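Local coordinates for fatty acid amide hydrolase (Candida albicans, PDB 6KVR), which probably hydrolyses amides of monocarboxylic acids to a carboxylate and ammonium, at residues R361-N364 / T365-K369. Sequence-based numbering, arbitrary orientation.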
loop_
_atom_site.group_PDB
_atom_site.type_symbol
_atom_site.label_atom_id
_atom_site.label_comp_id
_atom_site.label_asym_id
_atom_site.label_seq_id
_atom_site.Cartn_x
_atom_site.Cartn_y
_atom_site.Cartn_z
ATOM N N ARG A 361 -24.249 -24.547 13.982
ATOM C CA ARG A 361 -24.948 -24.314 15.243
ATOM C C ARG A 361 -24.398 -23.083 15.955
ATOM O O ARG A 361 -25.162 -22.205 16.375
ATOM C CB ARG A 361 -24.851 -25.545 16.148
ATOM C CG ARG A 361 -25.483 -25.347 17.523
ATOM C CD ARG A 361 -25.606 -26.639 18.335
ATOM N NE ARG A 361 -24.319 -27.266 18.591
ATOM C CZ ARG A 361 -23.532 -26.984 19.620
ATOM N NH1 ARG A 361 -23.881 -26.094 20.533
ATOM N NH2 ARG A 361 -22.358 -27.605 19.730
ATOM N N ALA A 362 -23.068 -22.993 16.085
ATOM C CA ALA A 362 -22.479 -21.866 16.804
ATOM C C ALA A 362 -22.768 -20.537 16.102
ATOM O O ALA A 362 -23.081 -19.534 16.757
ATOM C CB ALA A 362 -20.978 -22.080 16.971
ATOM N N LEU A 363 -22.655 -20.505 14.774
ATOM C CA LEU A 363 -23.023 -19.303 14.039
ATOM C C LEU A 363 -24.475 -18.920 14.321
ATOM O O LEU A 363 -24.779 -17.769 14.662
ATOM C CB LEU A 363 -22.786 -19.528 12.548
ATOM C CG LEU A 363 -23.009 -18.311 11.651
ATOM C CD1 LEU A 363 -22.312 -17.082 12.234
ATOM C CD2 LEU A 363 -22.517 -18.614 10.238
ATOM N N ASN A 364 -25.386 -19.891 14.226
ATOM C CA ASN A 364 -26.799 -19.611 14.469
ATOM C C ASN A 364 -27.044 -19.114 15.893
ATOM O O ASN A 364 -27.857 -18.204 16.109
ATOM C CB ASN A 364 -27.634 -20.860 14.193
ATOM C CG ASN A 364 -29.106 -20.575 14.238
ATOM O OD1 ASN A 364 -29.621 -19.809 13.428
ATOM N ND2 ASN A 364 -29.796 -21.167 15.200
ATOM N N THR A 365 -26.358 -19.697 16.876
ATOM C CA THR A 365 -26.544 -19.249 18.255
ATOM C C THR A 365 -26.054 -17.816 18.435
ATOM O O THR A 365 -26.678 -17.024 19.153
ATOM C CB THR A 365 -25.831 -20.198 19.230
ATOM O OG1 THR A 365 -26.410 -21.508 19.148
ATOM C CG2 THR A 365 -25.962 -19.711 20.668
ATOM N N VAL A 366 -24.947 -17.453 17.772
ATOM C CA VAL A 366 -24.398 -16.111 17.961
ATOM C C VAL A 366 -25.295 -15.073 17.292
ATOM O O VAL A 366 -25.551 -14.000 17.853
ATOM C CB VAL A 366 -22.942 -16.053 17.453
ATOM C CG1 VAL A 366 -22.451 -14.606 17.303
ATOM C CG2 VAL A 366 -22.028 -16.823 18.405
ATOM N N VAL A 367 -25.807 -15.385 16.100
ATOM C CA VAL A 367 -26.719 -14.470 15.420
ATOM C C VAL A 367 -27.955 -14.210 16.280
ATOM O O VAL A 367 -28.418 -13.068 16.398
ATOM C CB VAL A 367 -27.100 -15.020 14.034
ATOM C CG1 VAL A 367 -28.281 -14.250 13.465
ATOM C CG2 VAL A 367 -25.902 -14.948 13.071
ATOM N N GLU A 368 -28.498 -15.254 16.910
ATOM C CA GLU A 368 -29.719 -15.056 17.684
ATOM C C GLU A 368 -29.441 -14.229 18.935
ATOM O O GLU A 368 -30.240 -13.365 19.312
ATOM C CB GLU A 368 -30.350 -16.408 18.019
ATOM C CG GLU A 368 -30.986 -17.084 16.791
ATOM C CD GLU A 368 -32.175 -16.292 16.214
ATOM O OE1 GLU A 368 -32.192 -16.002 14.991
ATOM O OE2 GLU A 368 -33.103 -15.958 16.987
ATOM N N LYS A 369 -28.286 -14.443 19.553
ATOM C CA LYS A 369 -27.865 -13.615 20.674
ATOM C C LYS A 369 -27.700 -12.146 20.269
ATOM O O LYS A 369 -28.056 -11.237 21.030
ATOM C CB LYS A 369 -26.572 -14.189 21.215
ATOM C CG LYS A 369 -26.317 -13.866 22.648
ATOM C CD LYS A 369 -26.997 -14.892 23.576
ATOM C CE LYS A 369 -26.874 -14.504 25.047
ATOM N NZ LYS A 369 -27.429 -13.116 25.265
HETATM O O HOH W 1 -25.783 -23.475 21.000
#
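Thr365 folds back on the carbonyl of Arg361 one helical turn earlier, a compact illustration of how a hydroxyl in a helix can approach the carbonyl of the preceding turn. Its CB stands 3.6 Å from Arg361 O. From there the branches part: chi1 of -63° sets OG1 beside the backbone N and sends CG2 anti to that nitrogen. Arg361 O already takes the helical bond from Thr365 N, 2.8 Å away. OG1 comes 3.1 Å from the same Arg361 O, a possible second bond, since the hydroxyl proton could go to a different acceptor instead. At its tip OG1 also meets a water at 2.8 Å, which accepts a long bond of 3.3 Å from Arg361 NH1 and so joins the two side chains. Arg361 NH2 turns elsewhere, to a salt bridge with Asp508 and a hydrogen bond to the carbonyl oxygen of Phe502. On another side of the helix, Leu363 CD1 and Val367 CG2 pack loosely at 4.3 Å. Helix 357-372 is the crossover of a beta-alpha-beta unit linking parallel strands 343-346 and 376-379; Leu363 and Val366 lie against strands 462-466 and 540-546, while Thr365 touches Ile501 of strand 501-502.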